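Local coordinates for protein putative short-chain dehydrogenase/reductase (Corynebacterium glutamicum, PDB 3E9N) that is a putative short-chain dehydrogenase/reductase of unproven function, probably an NAD(P)-dependent oxidoreductase and perhaps an acetoacetyl-CoA reductase, at residues Ile169-Thr179 against Glu218-Pro229; Ala124-Asn132 against Lys150-Phe160. One frame throughout, in Å; residues are numbered along the deposited sequence. Where two conformers were deposited one is given.

Contact 1: Ile169-Thr179 against Glu218-Pro229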
loop_
_atom_site.group_PDB
_atom_site.type_symbol
_atom_site.label_atom_id
_atom_site.label_comp_id
_atom_site.label_asym_id
_atom_site.label_seq_id
_atom_site.Cartn_x
_atom_site.Cartn_y
_atom_site.Cartn_z
ATOM N N ILE A 169 -21.883 -6.831 -9.759
ATOM C CA ILE A 169 -20.610 -7.313 -10.286
ATOM C C ILE A 169 -19.529 -7.444 -9.214
ATOM O O ILE A 169 -19.341 -6.546 -8.376
ATOM C CB ILE A 169 -20.087 -6.420 -11.432
ATOM C CG1 ILE A 169 -21.078 -6.441 -12.620
ATOM C CG2 ILE A 169 -18.647 -6.836 -11.846
ATOM C CD1 ILE A 169 -20.688 -5.550 -13.777
ATOM N N ARG A 170 -18.844 -8.587 -9.221
ATOM C CA ARG A 170 -17.730 -8.787 -8.345
ATOM C C ARG A 170 -16.441 -8.659 -9.135
ATOM O O ARG A 170 -16.340 -9.081 -10.314
ATOM C CB ARG A 170 -17.840 -10.135 -7.597
ATOM C CG ARG A 170 -19.180 -10.240 -6.791
ATOM C CD ARG A 170 -19.185 -11.420 -5.831
ATOM N NE ARG A 170 -19.288 -12.726 -6.488
ATOM C CZ ARG A 170 -19.435 -13.895 -5.852
ATOM N NH1 ARG A 170 -19.501 -13.971 -4.509
ATOM N NH2 ARG A 170 -19.511 -15.006 -6.569
ATOM N N VAL A 171 -15.453 -8.034 -8.495
ATOM C CA VAL A 171 -14.213 -7.751 -9.150
ATOM C C VAL A 171 -13.092 -8.273 -8.268
ATOM O O VAL A 171 -13.082 -8.042 -7.068
ATOM C CB VAL A 171 -14.050 -6.277 -9.415
ATOM C CG1 VAL A 171 -12.749 -6.048 -10.200
ATOM C CG2 VAL A 171 -15.218 -5.755 -10.250
ATOM N N SER A 172 -12.157 -8.997 -8.879
ATOM C CA SER A 172 -11.115 -9.620 -8.140
ATOM C C SER A 172 -9.772 -9.616 -8.870
ATOM O O SER A 172 -9.709 -9.677 -10.102
ATOM C CB SER A 172 -11.543 -11.030 -7.772
ATOM O OG SER A 172 -10.536 -11.625 -6.978
ATOM N N THR A 173 -8.696 -9.532 -8.088
ATOM C CA THR A 173 -7.370 -9.583 -8.633
ATOM C C THR A 173 -6.618 -10.728 -8.045
ATOM O O THR A 173 -6.494 -10.868 -6.850
ATOM C CB THR A 173 -6.566 -8.323 -8.303
ATOM O OG1 THR A 173 -6.585 -8.155 -6.880
ATOM C CG2 THR A 173 -7.199 -7.118 -8.947
ATOM N N VAL A 174 -6.085 -11.561 -8.892
ATOM C CA VAL A 174 -5.264 -12.603 -8.428
ATOM C C VAL A 174 -3.872 -12.123 -8.763
ATOM O O VAL A 174 -3.602 -11.849 -9.927
ATOM C CB VAL A 174 -5.632 -13.926 -9.148
ATOM C CG1 VAL A 174 -4.572 -15.011 -8.877
ATOM C CG2 VAL A 174 -7.058 -14.357 -8.718
ATOM N N SER A 175 -2.991 -11.998 -7.762
ATOM C CA SER A 175 -1.667 -11.380 -8.023
ATOM C C SER A 175 -0.499 -12.323 -7.807
ATOM O O SER A 175 -0.035 -12.522 -6.674
ATOM C CB SER A 175 -1.446 -10.128 -7.185
ATOM O OG SER A 175 -2.663 -9.447 -6.931
ATOM N N PRO A 176 -0.027 -12.938 -8.878
ATOM C CA PRO A 176 1.223 -13.716 -8.768
ATOM C C PRO A 176 2.476 -12.830 -8.634
ATOM O O PRO A 176 2.482 -11.666 -9.037
ATOM C CB PRO A 176 1.290 -14.488 -10.086
ATOM C CG PRO A 176 0.123 -13.965 -10.930
ATOM C CD PRO A 176 -0.486 -12.774 -10.257
ATOM N N GLY A 177 3.551 -13.372 -8.091
ATOM C CA GLY A 177 4.768 -12.588 -8.024
ATOM C C GLY A 177 5.873 -13.401 -7.399
ATOM O O GLY A 177 5.658 -14.520 -6.980
ATOM N N PRO A 178 7.067 -12.828 -7.332
ATOM C CA PRO A 178 8.219 -13.564 -6.819
ATOM C C PRO A 178 8.237 -13.681 -5.291
ATOM O O PRO A 178 7.622 -12.884 -4.589
ATOM C CB PRO A 178 9.417 -12.731 -7.313
ATOM C CG PRO A 178 8.865 -11.320 -7.427
ATOM C CD PRO A 178 7.402 -11.454 -7.766
ATOM N N THR A 179 8.928 -14.687 -4.786
ATOM C CA THR A 179 9.076 -14.852 -3.347
ATOM C C THR A 179 10.367 -14.207 -2.908
ATOM O O THR A 179 11.422 -14.631 -3.374
ATOM C CB THR A 179 9.072 -16.357 -2.967
ATOM O OG1 THR A 179 7.708 -16.825 -2.851
ATOM C CG2 THR A 179 9.813 -16.608 -1.674
ATOM N N GLU A 218 -22.533 -15.334 -1.463
ATOM C CA GLU A 218 -23.125 -14.131 -2.035
ATOM C C GLU A 218 -22.918 -12.895 -1.196
ATOM O O GLU A 218 -22.937 -11.798 -1.733
ATOM C CB GLU A 218 -24.626 -14.320 -2.223
ATOM C CG GLU A 218 -25.009 -15.354 -3.271
ATOM C CD GLU A 218 -25.123 -14.704 -4.640
ATOM O OE1 GLU A 218 -24.521 -15.200 -5.624
ATOM O OE2 GLU A 218 -25.802 -13.653 -4.704
ATOM N N THR A 219 -22.719 -13.061 0.111
ATOM C CA THR A 219 -22.460 -11.915 0.963
ATOM C C THR A 219 -21.003 -11.505 0.913
ATOM O O THR A 219 -20.599 -10.597 1.616
ATOM C CB THR A 219 -22.767 -12.184 2.452
ATOM O OG1 THR A 219 -21.725 -12.995 2.995
ATOM C CG2 THR A 219 -24.080 -12.850 2.632
ATOM N N THR A 220 -20.229 -12.133 0.043
ATOM C CA THR A 220 -18.769 -11.940 0.031
ATOM C C THR A 220 -18.202 -11.576 -1.339
ATOM O O THR A 220 -18.833 -11.824 -2.362
ATOM C CB THR A 220 -18.088 -13.194 0.529
ATOM O OG1 THR A 220 -18.901 -13.761 1.566
ATOM C CG2 THR A 220 -16.755 -12.876 1.114
ATOM N N GLN A 221 -17.057 -10.896 -1.313
ATOM C CA GLN A 221 -16.178 -10.631 -2.452
ATOM C C GLN A 221 -14.772 -11.029 -1.987
ATOM O O GLN A 221 -14.287 -10.518 -0.980
ATOM C CB GLN A 221 -16.104 -9.125 -2.787
ATOM C CG GLN A 221 -17.274 -8.553 -3.512
ATOM C CD GLN A 221 -16.908 -7.588 -4.654
ATOM O OE1 GLN A 221 -17.615 -6.604 -4.882
ATOM N NE2 GLN A 221 -15.854 -7.888 -5.396
ATOM N N ILE A 222 -14.123 -11.940 -2.697
ATOM C CA ILE A 222 -12.704 -12.168 -2.493
ATOM C C ILE A 222 -12.106 -11.227 -3.489
ATOM O O ILE A 222 -12.052 -11.533 -4.718
ATOM C CB ILE A 222 -12.319 -13.609 -2.821
ATOM C CG1 ILE A 222 -13.292 -14.574 -2.117
ATOM C CG2 ILE A 222 -10.776 -13.890 -2.545
ATOM C CD1 ILE A 222 -13.030 -14.708 -0.608
ATOM N N THR A 223 -11.693 -10.054 -3.011
ATOM C CA THR A 223 -11.171 -9.039 -3.914
ATOM C C THR A 223 -9.704 -9.239 -4.334
ATOM O O THR A 223 -9.291 -8.805 -5.426
ATOM C CB THR A 223 -11.353 -7.615 -3.284
ATOM O OG1 THR A 223 -10.563 -7.519 -2.098
ATOM C CG2 THR A 223 -12.813 -7.423 -2.920
ATOM N N ASN A 224 -8.889 -9.826 -3.472
ATOM C CA ASN A 224 -7.517 -10.021 -3.876
ATOM C C ASN A 224 -6.910 -11.299 -3.300
ATOM O O ASN A 224 -7.263 -11.732 -2.204
ATOM C CB ASN A 224 -6.656 -8.752 -3.659
ATOM C CG ASN A 224 -5.194 -8.946 -4.111
ATOM O OD1 ASN A 224 -4.803 -8.860 -5.347
ATOM N ND2 ASN A 224 -4.339 -9.211 -3.102
ATOM N N VAL A 225 -6.072 -11.945 -4.089
ATOM C CA VAL A 225 -5.394 -13.187 -3.658
ATOM C C VAL A 225 -3.948 -13.018 -4.051
ATOM O O VAL A 225 -3.656 -12.854 -5.215
ATOM C CB VAL A 225 -5.952 -14.458 -4.345
ATOM C CG1 VAL A 225 -5.206 -15.675 -3.907
ATOM C CG2 VAL A 225 -7.484 -14.645 -4.090
ATOM N N ASP A 226 -3.030 -12.966 -3.090
ATOM C CA ASP A 226 -1.613 -12.812 -3.407
ATOM C C ASP A 226 -0.955 -14.213 -3.448
ATOM O O ASP A 226 -1.081 -14.999 -2.533
ATOM C CB ASP A 226 -0.966 -11.808 -2.445
ATOM C CG ASP A 226 -1.586 -10.389 -2.581
ATOM O OD1 ASP A 226 -2.072 -9.811 -1.545
ATOM O OD2 ASP A 226 -1.656 -9.837 -3.739
ATOM N N VAL A 227 -0.321 -14.530 -4.570
ATOM C CA VAL A 227 0.180 -15.869 -4.860
ATOM C C VAL A 227 1.703 -15.807 -5.072
ATOM O O VAL A 227 2.184 -14.933 -5.746
ATOM C CB VAL A 227 -0.520 -16.460 -6.148
ATOM C CG1 VAL A 227 0.022 -17.823 -6.486
ATOM C CG2 VAL A 227 -2.020 -16.506 -5.965
ATOM N N ARG A 228 2.448 -16.748 -4.507
ATOM C CA ARG A 228 3.915 -16.719 -4.576
ATOM C C ARG A 228 4.433 -18.137 -4.648
ATOM O O ARG A 228 3.746 -19.042 -4.217
ATOM C CB ARG A 228 4.498 -16.037 -3.340
ATOM C CG ARG A 228 4.647 -14.561 -3.489
ATOM C CD ARG A 228 3.734 -13.913 -2.539
ATOM N NE ARG A 228 3.661 -12.453 -2.668
ATOM C CZ ARG A 228 2.950 -11.782 -3.586
ATOM N NH1 ARG A 228 2.957 -10.450 -3.570
ATOM N NH2 ARG A 228 2.257 -12.429 -4.524
ATOM N N PRO A 229 5.634 -18.337 -5.199
ATOM C CA PRO A 229 6.270 -19.659 -5.136
ATOM C C PRO A 229 6.626 -20.095 -3.715
ATOM O O PRO A 229 6.787 -19.275 -2.823
ATOM C CB PRO A 229 7.576 -19.476 -5.922
ATOM C CG PRO A 229 7.424 -18.169 -6.698
ATOM C CD PRO A 229 6.410 -17.345 -5.977
#
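Thr220 O takes an N-H from the edge of the Arg170 guanidinium at 3.1 Å (to NH1), and the same nitrogen also bonds to Ala216 O, so two carbonyls grip it. Next along the strand, Gln221 runs past Arg170 in the opposite direction, its CG against the arginine's methylenes. Ile222 O is claimed by a side chain: with OG swung opposite the backbone N (chi1 -177°), Ser172 reaches this carbonyl at 2.7 Å. The first backbone bond of the parallel ladder runs from Thr173 N to Thr223 O at 2.8 Å. Asn224, the ladder partner of Thr173, lies beside Thr173 and Ser175, while its ND2 reaches along its own strand to Asp226 OD2. Val225 is bonded through both backbone atoms: its N meets Thr173 O at 3.0 Å, and its O lies almost straight ahead of Ser175 N at 2.8 Å (179° at the hydrogen). Val227 N donates to Ser175 O at 2.9 Å, and on the opposite face of the sheet from Ser175 the CG2 of Val227 leans on Val174 CG1. Arg228 folds back so that NH2 bonds to Val227 O and, weakly, to Ser175 O. At the end, Pro229 O accepts Thr179 OG1 at 2.6 Å. The strands run only 11° apart. Strand 170-176 continues the sheet inward to 127-131, strand 220-229 pairs antiparallel with its counterpart in the second subunit, and helices 144-164 and 203-214 cover the two faces, the first over Thr173 and Asn224, the second over Val174 and Ile222.

Contact 2: Ala124-Asn132 against Lys150-Phe160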
loop_
_atom_site.group_PDB
_atom_site.type_symbol
_atom_site.label_atom_id
_atom_site.label_comp_id
_atom_site.label_asym_id
_atom_site.label_seq_id
_atom_site.Cartn_x
_atom_site.Cartn_y
_atom_site.Cartn_z
ATOM N N ALA A 124 -25.850 -10.759 -15.539
ATOM C CA ALA A 124 -25.591 -12.026 -14.857
ATOM C C ALA A 124 -25.099 -11.841 -13.435
ATOM O O ALA A 124 -24.864 -12.829 -12.738
ATOM C CB ALA A 124 -24.566 -12.905 -15.652
ATOM N N SER A 125 -24.942 -10.594 -12.993
ATOM C CA SER A 125 -24.139 -10.291 -11.802
ATOM C C SER A 125 -22.760 -11.018 -11.770
ATOM O O SER A 125 -22.406 -11.663 -10.777
ATOM C CB SER A 125 -24.930 -10.615 -10.523
ATOM O OG SER A 125 -26.076 -9.810 -10.454
ATOM N N GLY A 126 -22.007 -10.933 -12.853
ATOM C CA GLY A 126 -20.823 -11.769 -13.013
ATOM C C GLY A 126 -19.606 -11.358 -12.204
ATOM O O GLY A 126 -19.592 -10.347 -11.469
ATOM N N CYS A 127 -18.564 -12.157 -12.344
ATOM C CA CYS A 127 -17.291 -11.915 -11.676
ATOM C C CYS A 127 -16.249 -11.593 -12.719
ATOM O O CYS A 127 -16.132 -12.338 -13.702
ATOM C CB CYS A 127 -16.816 -13.189 -10.999
ATOM S SG CYS A 127 -17.837 -13.683 -9.695
ATOM N N VAL A 128 -15.496 -10.518 -12.495
ATOM C CA VAL A 128 -14.401 -10.128 -13.359
ATOM C C VAL A 128 -13.102 -10.344 -12.574
ATOM O O VAL A 128 -12.907 -9.794 -11.499
ATOM C CB VAL A 128 -14.511 -8.621 -13.847
ATOM C CG1 VAL A 128 -13.311 -8.240 -14.762
ATOM C CG2 VAL A 128 -15.780 -8.404 -14.604
ATOM N N ILE A 129 -12.220 -11.175 -13.102
ATOM C CA ILE A 129 -11.007 -11.448 -12.409
ATOM C C ILE A 129 -9.826 -11.012 -13.246
ATOM O O ILE A 129 -9.731 -11.400 -14.405
ATOM C CB ILE A 129 -10.888 -12.928 -12.065
ATOM C CG1 ILE A 129 -12.005 -13.307 -11.077
ATOM C CG2 ILE A 129 -9.501 -13.194 -11.444
ATOM C CD1 ILE A 129 -12.483 -14.716 -11.193
ATOM N N TYR A 130 -8.943 -10.197 -12.674
ATOM C CA TYR A 130 -7.697 -9.772 -13.354
ATOM C C TYR A 130 -6.522 -10.580 -12.831
ATOM O O TYR A 130 -6.448 -10.816 -11.609
ATOM C CB TYR A 130 -7.440 -8.292 -13.105
ATOM C CG TYR A 130 -8.569 -7.349 -13.520
ATOM C CD1 TYR A 130 -8.666 -6.884 -14.808
ATOM C CD2 TYR A 130 -9.524 -6.901 -12.588
ATOM C CE1 TYR A 130 -9.700 -6.002 -15.164
ATOM C CE2 TYR A 130 -10.550 -6.031 -12.930
ATOM C CZ TYR A 130 -10.627 -5.583 -14.205
ATOM O OH TYR A 130 -11.664 -4.751 -14.584
ATOM N N ILE A 131 -5.650 -11.065 -13.729
ATOM C CA ILE A 131 -4.424 -11.706 -13.315
ATOM C C ILE A 131 -3.363 -10.678 -13.457
ATOM O O ILE A 131 -3.050 -10.280 -14.575
ATOM C CB ILE A 131 -4.005 -12.856 -14.199
ATOM C CG1 ILE A 131 -5.163 -13.812 -14.424
ATOM C CG2 ILE A 131 -2.856 -13.641 -13.542
ATOM C CD1 ILE A 131 -5.430 -14.641 -13.279
ATOM N N ASN A 132 -2.811 -10.242 -12.329
ATOM C CA ASN A 132 -1.818 -9.146 -12.277
ATOM C C ASN A 132 -0.357 -9.628 -12.091
ATOM O O ASN A 132 0.254 -10.119 -13.053
ATOM C CB ASN A 132 -2.179 -8.152 -11.137
ATOM C CG ASN A 132 -1.599 -6.774 -11.352
ATOM O OD1 ASN A 132 -0.773 -6.554 -12.261
ATOM N ND2 ASN A 132 -2.043 -5.817 -10.532
ATOM N N LYS A 150 1.602 -3.145 -13.945
ATOM C CA LYS A 150 0.942 -3.914 -12.889
ATOM C C LYS A 150 0.330 -3.005 -11.830
ATOM O O LYS A 150 -0.712 -3.352 -11.270
ATOM C CB LYS A 150 1.840 -4.973 -12.267
ATOM C CG LYS A 150 2.736 -4.530 -11.135
ATOM C CD LYS A 150 3.364 -5.753 -10.390
ATOM C CE LYS A 150 4.534 -6.469 -11.202
ATOM N NZ LYS A 150 5.991 -6.092 -10.871
ATOM N N HIS A 151 0.962 -1.845 -11.580
ATOM C CA HIS A 151 0.370 -0.867 -10.689
ATOM C C HIS A 151 -0.845 -0.244 -11.350
ATOM O O HIS A 151 -1.882 -0.061 -10.692
ATOM C CB HIS A 151 1.385 0.183 -10.220
ATOM C CG HIS A 151 2.247 -0.300 -9.098
ATOM N ND1 HIS A 151 3.572 -0.640 -9.267
ATOM C CD2 HIS A 151 1.946 -0.600 -7.811
ATOM C CE1 HIS A 151 4.065 -1.085 -8.122
ATOM N NE2 HIS A 151 3.097 -1.074 -7.223
ATOM N N ALA A 152 -0.759 -0.028 -12.665
ATOM C CA ALA A 152 -1.913 0.447 -13.418
ATOM C C ALA A 152 -3.153 -0.490 -13.345
ATOM O O ALA A 152 -4.298 -0.056 -13.073
ATOM C CB ALA A 152 -1.511 0.695 -14.840
ATOM N N LEU A 153 -2.908 -1.780 -13.565
ATOM C CA LEU A 153 -3.953 -2.766 -13.671
ATOM C C LEU A 153 -4.654 -2.812 -12.320
ATOM O O LEU A 153 -5.866 -2.904 -12.216
ATOM C CB LEU A 153 -3.322 -4.100 -14.018
ATOM C CG LEU A 153 -4.243 -5.305 -13.953
ATOM C CD1 LEU A 153 -5.442 -5.215 -15.010
ATOM C CD2 LEU A 153 -3.390 -6.501 -14.216
ATOM N N ARG A 154 -3.872 -2.653 -11.276
ATOM C CA ARG A 154 -4.395 -2.699 -9.934
ATOM C C ARG A 154 -5.300 -1.525 -9.599
ATOM O O ARG A 154 -6.342 -1.736 -8.973
ATOM C CB ARG A 154 -3.256 -2.826 -8.911
ATOM C CG ARG A 154 -3.786 -2.795 -7.457
ATOM C CD ARG A 154 -4.709 -4.007 -7.154
ATOM N NE ARG A 154 -5.149 -3.976 -5.759
ATOM C CZ ARG A 154 -4.659 -4.782 -4.814
ATOM N NH1 ARG A 154 -5.079 -4.679 -3.574
ATOM N NH2 ARG A 154 -3.773 -5.709 -5.128
ATOM N N GLY A 155 -4.935 -0.298 -10.002
ATOM C CA GLY A 155 -5.856 0.857 -9.824
ATOM C C GLY A 155 -7.144 0.771 -10.659
ATOM O O GLY A 155 -8.223 1.242 -10.257
ATOM N N LEU A 156 -7.019 0.215 -11.850
ATOM C CA LEU A 156 -8.161 -0.093 -12.709
ATOM C C LEU A 156 -9.113 -1.035 -11.956
ATOM O O LEU A 156 -10.286 -0.728 -11.816
ATOM C CB LEU A 156 -7.687 -0.792 -14.023
ATOM C CG LEU A 156 -8.767 -1.404 -14.955
ATOM C CD1 LEU A 156 -9.849 -0.415 -15.336
ATOM C CD2 LEU A 156 -8.145 -1.962 -16.201
ATOM N N ALA A 157 -8.601 -2.171 -11.480
ATOM C CA ALA A 157 -9.439 -3.153 -10.819
ATOM C C ALA A 157 -10.250 -2.568 -9.661
ATOM O O ALA A 157 -11.466 -2.785 -9.588
ATOM C CB ALA A 157 -8.609 -4.286 -10.330
ATOM N N ASP A 158 -9.564 -1.859 -8.757
ATOM C CA ASP A 158 -10.188 -1.232 -7.587
ATOM C C ASP A 158 -11.236 -0.190 -7.914
ATOM O O ASP A 158 -12.222 -0.085 -7.199
ATOM C CB ASP A 158 -9.117 -0.635 -6.617
ATOM C CG ASP A 158 -8.213 -1.731 -5.971
ATOM O OD1 ASP A 158 -8.660 -2.904 -5.894
ATOM O OD2 ASP A 158 -7.047 -1.457 -5.572
ATOM N N ALA A 159 -11.025 0.619 -8.949
ATOM C CA ALA A 159 -12.002 1.708 -9.242
ATOM C C ALA A 159 -13.229 1.136 -9.972
ATOM O O ALA A 159 -14.366 1.606 -9.804
ATOM C CB ALA A 159 -11.399 2.786 -10.058
ATOM N N PHE A 160 -12.962 0.121 -10.777
ATOM C CA PHE A 160 -13.989 -0.632 -11.469
ATOM C C PHE A 160 -14.907 -1.319 -10.449
ATOM O O PHE A 160 -16.156 -1.213 -10.527
ATOM C CB PHE A 160 -13.321 -1.671 -12.385
ATOM C CG PHE A 160 -14.280 -2.391 -13.274
ATOM C CD1 PHE A 160 -14.945 -1.714 -14.277
ATOM C CD2 PHE A 160 -14.532 -3.749 -13.101
ATOM C CE1 PHE A 160 -15.849 -2.390 -15.100
ATOM C CE2 PHE A 160 -15.428 -4.433 -13.930
ATOM C CZ PHE A 160 -16.083 -3.770 -14.931
#
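The Tyr130 ring stands up from strand 127-131 between side chains of helix 150-160. Leu153 CD1 approaches Tyr130 CD1 obliquely at 3.6 Å, and Ala157 CB comes just as close, also obliquely, to Tyr130 CD2. At the outer edge Phe160 CD2 lies near the plane of the tyrosine ring, 3.4 Å from Tyr130 OH; the two aromatic side chains cross at about a right angle. The Phe160 ring in turn has Val128 CG2 at its own edge, 4.0 Å from CE2. His81, at the end of the neighbouring strand 78-81, meets the Tyr130 ring with the two planes about 20° apart. Tyr130 CG sits beside the backbone N and anti to the carbonyl carbon (chi1 -56°), which sends the ring back along the strand toward Ala157 and Phe160.

The other flat group is the amide of Asn132. Lys150 O lies in its plane and accepts ND2 at 2.9 Å with a fairly straight bond (161°). That carbonyl also receives Arg154 N within the helix, so two donors share it. Asn132 OD1 rests against Lys150 CB at 3.1 Å, and Leu153, whose side chain points against that of Asn132, brings CD2 to 3.3 Å from Asn132 OD1. One leucine thus spans both groups, a methyl to each. Arg154 turns away from the strand and pairs with Asp158 through NE.

Strand and helix run almost antiparallel, and this helix layered on an inner strand of the parallel sheet belongs to the Rossmann fold of short-chain dehydrogenases/reductases. The Asn132 bond ties the strand's C-terminal end to the helix backbone. Lys150 itself occupies the lysine position of the family's YxxxK motif, which probably places this end of the contact near the active site.

Helix 144-164 of contact 2 leads along the chain into strand 170-176 of contact 1; the contact centres lie 10 Å apart. Backbone bonds stitch strand 127-131 of contact 2 to strand 170-176 of contact 1: Val128 N probably bonds to Arg170 O, and Tyr130 N to Ser172 O, both at 2.7 Å. On the face under the helix, Ala157 CB touches Thr173 CG2 at 3.5 Å, and Arg154 NH2 packs 3.3 Å from Asn224 OD1. Contact 1 carries the sheet on into the second subunit, whereas the helix of contact 2 packs on the third subunit. As in relatives, the cofactor site would probably lie at the strands' C-terminal ends.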